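Translation initiation factor 6 (Methanocaldococcus jannaschii, PDB 1G61) binds to the 50S ribosomal subunit and prevents it from joining the 30S subunit to form the 70S initiation complex. Local coordinates at residues Met3-Tyr8 with Gly206-Gly211; Glu42-Lys47 with Cys199-Ser204. All blocks are in the same frame, centred on the assembly; numbering follows the deposited sequence.

Contact 1: residues Met3-Tyr8 with Gly206-Gly211; sequences MIIRKY and GAVVGG
Ile5 and Val208 lie side by side on one face of a parallel strand pair, with Ile5 CG1 4.1 Å from Val208 CG2. Val208 CG1 meets the CB and CG of Lys7. Val43, of helix 34-44, packs against both Ile5 and Val208. Ile4, Ala207, Arg6 and Val209 occupy the other face, toward helix 215-225. There Arg6 CG runs beside Val209 CG1 at 3.7 Å. Val209 CG1 sits between its own backbone N and carbonyl carbon (chi1 67°), which also brings it near Ile5 O.

Strand 4-7, at the amino terminus, pairs with strand 207-210, near the carboxyl terminus. This joining of the chain ends is consistent with the velcro closure known for this alpha-beta barrel. Bonds alternate along the ladder: Ala207 N to Met3 O, Ile5 N to Ala207 O, Val209 N to Ile5 O at 2.9 Å, and Lys7 N to Val209 O. The last link, Gly211 N to Lys7 O, is weak, bent to 117° at the hydrogen.

Beyond it, Gly211 CA lies over one face of the Tyr8 ring, 3.7 Å from the centroid, in a CH-pi contact. Tyr8 OH hydrogen-bonds with Asp212 OD1, Arg6 NE hydrogen-bonds to Thr213 O, and Lys7 NZ forms salt bridges with Asp36 and Glu39 of helix 34-44.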
loop_
_atom_site.group_PDB
_atom_site.type_symbol
_atom_site.label_atom_id
_atom_site.label_comp_id
_atom_site.label_asym_id
_atom_site.label_seq_id
_atom_site.Cartn_x
_atom_site.Cartn_y
_atom_site.Cartn_z
ATOM N N MET A 3 -8.816 5.037 15.689
ATOM C CA MET A 3 -8.085 4.156 14.767
ATOM C C MET A 3 -7.617 4.805 13.471
ATOM O O MET A 3 -6.854 4.205 12.714
ATOM C CB MET A 3 -8.976 2.955 14.399
ATOM C CG MET A 3 -9.234 1.947 15.510
ATOM S SD MET A 3 -10.606 0.885 14.924
ATOM C CE MET A 3 -12.262 2.761 14.930
ATOM N N ILE A 4 -8.040 6.023 13.176
ATOM C CA ILE A 4 -7.659 6.695 11.945
ATOM C C ILE A 4 -7.217 8.123 12.224
ATOM O O ILE A 4 -7.924 8.802 12.991
ATOM C CB ILE A 4 -8.871 6.774 10.982
ATOM C CG1 ILE A 4 -9.477 5.404 10.640
ATOM C CG2 ILE A 4 -8.488 7.534 9.724
ATOM C CD1 ILE A 4 -10.410 5.443 9.436
ATOM N N ILE A 5 -6.085 8.537 11.674
ATOM C CA ILE A 5 -5.625 9.916 11.815
ATOM C C ILE A 5 -5.504 10.500 10.433
ATOM O O ILE A 5 -5.251 9.800 9.447
ATOM C CB ILE A 5 -4.253 10.027 12.540
ATOM C CG1 ILE A 5 -3.134 9.466 11.654
ATOM C CG2 ILE A 5 -4.305 9.349 13.900
ATOM C CD1 ILE A 5 -1.764 9.522 12.307
ATOM N N ARG A 6 -5.751 11.785 10.398
ATOM C CA ARG A 6 -5.430 12.606 9.237
ATOM C C ARG A 6 -4.048 13.187 9.296
ATOM O O ARG A 6 -3.688 13.752 10.336
ATOM C CB ARG A 6 -6.352 13.829 9.271
ATOM C CG ARG A 6 -7.632 13.600 8.518
ATOM C CD ARG A 6 -8.383 14.940 8.428
ATOM N NE ARG A 6 -9.743 14.786 7.948
ATOM C CZ ARG A 6 -10.838 14.591 8.688
ATOM N NH1 ARG A 6 -10.778 14.508 10.002
ATOM N NH2 ARG A 6 -12.001 14.496 8.078
ATOM N N LYS A 7 -3.269 13.127 8.241
ATOM C CA LYS A 7 -1.929 13.654 8.262
ATOM C C LYS A 7 -1.561 14.266 6.922
ATOM O O LYS A 7 -2.018 13.761 5.882
ATOM C CB LYS A 7 -0.856 12.572 8.507
ATOM C CG LYS A 7 -0.755 12.018 9.888
ATOM C CD LYS A 7 -0.213 13.051 10.862
ATOM C CE LYS A 7 1.275 13.265 10.589
ATOM N NZ LYS A 7 1.757 14.376 11.457
ATOM N N TYR A 8 -0.719 15.274 6.977
ATOM C CA TYR A 8 0.093 15.663 5.850
ATOM C C TYR A 8 1.522 15.246 6.206
ATOM O O TYR A 8 1.905 15.286 7.378
ATOM C CB TYR A 8 0.050 17.159 5.591
ATOM C CG TYR A 8 -1.307 17.747 5.390
ATOM C CD1 TYR A 8 -2.084 18.183 6.457
ATOM C CD2 TYR A 8 -1.825 17.849 4.101
ATOM C CE1 TYR A 8 -3.343 18.715 6.205
ATOM C CE2 TYR A 8 -3.076 18.379 3.843
ATOM C CZ TYR A 8 -3.825 18.804 4.919
ATOM O OH TYR A 8 -5.070 19.357 4.705
ATOM N N GLY A 206 -5.431 0.226 11.923
ATOM C CA GLY A 206 -5.609 1.653 11.830
ATOM C C GLY A 206 -5.288 2.133 10.426
ATOM O O GLY A 206 -4.933 1.344 9.539
ATOM N N ALA A 207 -5.474 3.447 10.221
ATOM C CA ALA A 207 -5.176 4.051 8.913
ATOM C C ALA A 207 -4.625 5.463 9.113
ATOM O O ALA A 207 -4.951 6.178 10.079
ATOM C CB ALA A 207 -6.417 4.115 8.049
ATOM N N VAL A 208 -3.793 5.868 8.153
ATOM C CA VAL A 208 -3.337 7.263 8.017
ATOM C C VAL A 208 -3.963 7.759 6.728
ATOM O O VAL A 208 -3.683 7.186 5.655
ATOM C CB VAL A 208 -1.813 7.392 8.023
ATOM C CG1 VAL A 208 -1.394 8.861 7.961
ATOM C CG2 VAL A 208 -1.232 6.727 9.262
ATOM N N VAL A 209 -4.778 8.802 6.801
ATOM C CA VAL A 209 -5.431 9.288 5.605
ATOM C C VAL A 209 -4.931 10.695 5.290
ATOM O O VAL A 209 -4.637 11.458 6.243
ATOM C CB VAL A 209 -6.979 9.339 5.739
ATOM C CG1 VAL A 209 -7.440 10.357 6.738
ATOM C CG2 VAL A 209 -7.666 9.633 4.419
ATOM N N GLY A 210 -4.874 11.041 4.006
ATOM C CA GLY A 210 -4.375 12.363 3.670
ATOM C C GLY A 210 -5.197 13.454 4.362
ATOM O O GLY A 210 -6.427 13.354 4.524
ATOM N N GLY A 211 -4.515 14.532 4.753
ATOM C CA GLY A 211 -5.058 15.621 5.555
ATOM C C GLY A 211 -6.257 16.320 4.936
ATOM O O GLY A 211 -7.080 16.938 5.661
#

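Contact 2: residues Glu42-Lys47 with Cys199-Ser204; sequences EVLETK and CIIANS
Leu44 and Asn203 meet through one hydrogen bond between a side-chain amide and a backbone carbonyl. Asn203 ND2 gives an N-H to Leu44 O at 2.9 Å, and the bond is nearly straight, 174° at the hydrogen. The donor lies in the carbonyl plane and uses a lone pair of Leu44 O. The acceptor in turn lies close to the amide plane of Asn203. Leu44 lies at the carboxyl end of helix 34-44, and Glu45 after it has positive phi. The bond therefore ties the carboxyl end of the helix to the residue that follows strand 200-202.

With CG between its backbone N and carbonyl carbon (chi1 63°), Asn203 turns its amide carbon toward Leu44 O. The amide is held at both ends. ND2 also hydrogen-bonds to Thr22 O, and OD1 receives the backbone N-H groups of Lys205 and Gly206. An alanine in place of Asn203 would probably leave Leu44 O and Thr22 O without this donor, and the backbone N-H groups of Lys205 and Gly206 without their acceptor.

The apolar contact is a single pair. Leu44 CD1 touches Ile201 CD1 at 3.8 Å, and the two side chains are roughly perpendicular. Elsewhere carbon packs against the amide by van der Waals contact. Leu44 CB lies 3.8 Å from Asn203 ND2. Thr46 CG2 comes within 3.7 Å of Asn203 ND2, as the Thr46 and Asn203 side chains pass antiparallel.

All the touching residues are buried. Thr26, of strand 25-28, touches Leu44 and Ile201 and hydrogen-bonds through OG1 with Thr46 OG1. Thr21, of strand 20-21, packs against Leu44, Thr46 and Asn203, while strand 207-210 runs beside strand 200-202, with Val208 against Ile201.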
loop_
_atom_site.group_PDB
_atom_site.type_symbol
_atom_site.label_atom_id
_atom_site.label_comp_id
_atom_site.label_asym_id
_atom_site.label_seq_id
_atom_site.Cartn_x
_atom_site.Cartn_y
_atom_site.Cartn_z
ATOM N N GLU A 42 2.166 4.629 16.053
ATOM C CA GLU A 42 1.165 4.392 17.085
ATOM C C GLU A 42 -0.146 3.991 16.471
ATOM O O GLU A 42 -0.855 3.123 16.956
ATOM C CB GLU A 42 0.983 5.683 17.912
ATOM C CG GLU A 42 -0.035 5.670 19.024
ATOM C CD GLU A 42 -0.129 6.993 19.779
ATOM O OE1 GLU A 42 -0.464 7.027 20.982
ATOM O OE2 GLU A 42 0.154 8.038 19.136
ATOM N N VAL A 43 -0.579 4.667 15.390
ATOM C CA VAL A 43 -1.905 4.327 14.873
ATOM C C VAL A 43 -1.899 3.035 14.089
ATOM O O VAL A 43 -2.871 2.269 14.143
ATOM C CB VAL A 43 -2.473 5.499 14.071
ATOM C CG1 VAL A 43 -1.752 5.664 12.759
ATOM C CG2 VAL A 43 -3.957 5.291 13.786
ATOM N N LEU A 44 -0.813 2.728 13.386
ATOM C CA LEU A 44 -0.755 1.464 12.634
ATOM C C LEU A 44 -0.247 0.314 13.477
ATOM O O LEU A 44 -0.384 -0.860 13.072
ATOM C CB LEU A 44 0.154 1.657 11.403
ATOM C CG LEU A 44 -0.361 2.715 10.430
ATOM C CD1 LEU A 44 0.630 2.779 9.281
ATOM C CD2 LEU A 44 -1.784 2.404 9.959
ATOM N N GLU A 45 0.337 0.615 14.636
ATOM C CA GLU A 45 0.946 -0.377 15.567
ATOM C C GLU A 45 2.020 -1.159 14.818
ATOM O O GLU A 45 2.022 -2.375 14.822
ATOM C CB GLU A 45 -0.160 -1.290 16.129
ATOM C CG GLU A 45 -1.212 -0.499 16.882
ATOM C CD GLU A 45 -2.301 -1.324 17.518
ATOM O OE1 GLU A 45 -2.024 -2.483 17.920
ATOM O OE2 GLU A 45 -3.429 -0.775 17.597
ATOM N N THR A 46 2.960 -0.474 14.177
ATOM C CA THR A 46 3.976 -1.110 13.348
ATOM C C THR A 46 5.379 -0.635 13.739
ATOM O O THR A 46 5.477 0.383 14.444
ATOM C CB THR A 46 3.805 -0.732 11.857
ATOM O OG1 THR A 46 3.688 0.690 11.818
ATOM C CG2 THR A 46 2.565 -1.375 11.269
ATOM N N LYS A 47 6.403 -1.306 13.273
ATOM C CA LYS A 47 7.786 -0.882 13.267
ATOM C C LYS A 47 8.023 -0.077 11.979
ATOM O O LYS A 47 7.700 -0.554 10.889
ATOM C CB LYS A 47 8.746 -2.062 13.390
ATOM C CG LYS A 47 8.650 -2.785 14.734
ATOM C CD LYS A 47 9.374 -2.014 15.835
ATOM C CE LYS A 47 9.370 -2.756 17.175
ATOM N NZ LYS A 47 10.216 -2.047 18.184
ATOM N N CYS A 199 -3.675 8.133 -1.404
ATOM C CA CYS A 199 -4.074 9.057 -0.336
ATOM C C CYS A 199 -4.087 8.444 1.057
ATOM O O CYS A 199 -4.252 9.183 2.044
ATOM C CB CYS A 199 -5.517 9.562 -0.597
ATOM S SG CYS A 199 -5.688 10.449 -2.170
ATOM N N ILE A 200 -3.951 7.141 1.175
ATOM C CA ILE A 200 -4.220 6.426 2.430
ATOM C C ILE A 200 -3.260 5.246 2.566
ATOM O O ILE A 200 -2.997 4.554 1.595
ATOM C CB ILE A 200 -5.627 5.828 2.405
ATOM C CG1 ILE A 200 -6.733 6.900 2.271
ATOM C CG2 ILE A 200 -5.867 4.947 3.629
ATOM C CD1 ILE A 200 -8.085 6.341 1.933
ATOM N N ILE A 201 -2.751 5.039 3.766
ATOM C CA ILE A 201 -2.149 3.735 4.093
ATOM C C ILE A 201 -2.937 3.163 5.269
ATOM O O ILE A 201 -3.400 3.879 6.170
ATOM C CB ILE A 201 -0.644 3.831 4.390
ATOM C CG1 ILE A 201 -0.355 4.716 5.611
ATOM C CG2 ILE A 201 0.132 4.313 3.168
ATOM C CD1 ILE A 201 1.095 4.746 6.045
ATOM N N ALA A 202 -3.136 1.870 5.274
ATOM C CA ALA A 202 -3.946 1.240 6.300
ATOM C C ALA A 202 -3.557 -0.235 6.503
ATOM O O ALA A 202 -3.061 -0.892 5.587
ATOM C CB ALA A 202 -5.417 1.265 5.878
ATOM N N ASN A 203 -3.851 -0.705 7.690
ATOM C CA ASN A 203 -3.814 -2.140 7.974
ATOM C C ASN A 203 -5.068 -2.466 8.798
ATOM O O ASN A 203 -5.995 -1.660 8.876
ATOM C CB ASN A 203 -2.487 -2.584 8.601
ATOM C CG ASN A 203 -2.230 -1.940 9.933
ATOM O OD1 ASN A 203 -3.176 -1.487 10.607
ATOM N ND2 ASN A 203 -0.962 -1.883 10.389
ATOM N N SER A 204 -5.121 -3.677 9.381
ATOM C CA SER A 204 -6.332 -4.073 10.110
ATOM C C SER A 204 -6.495 -3.297 11.410
ATOM O O SER A 204 -7.577 -3.405 12.026
ATOM C CB SER A 204 -6.308 -5.587 10.398
ATOM O OG SER A 204 -5.337 -5.843 11.414
#

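In the fold
Contacts 1 and 2 have centres about 8 Å apart and share a three-strand mixed sheet, ordered 4-7, 207-210, 200-202. Strand 207-210 is the middle one, parallel to 4-7 and antiparallel to 200-202. Two probable hydrogen bonds join the contacts, Val208 N to Ile201 O and Gly210 N to Cys199 O, each 2.8 Å. Helix 34-44 also links them by packing: Val43 CG2 is 3.3 Å from Met3 O, and Leu44 CD2 is 3.3 Å from Gly206 O. Contact 1 brings together segments near the two chain ends. Contact 2, closer to the centre of the chain, adds the end of that helix to the side of the sheet where 200-202 is outermost.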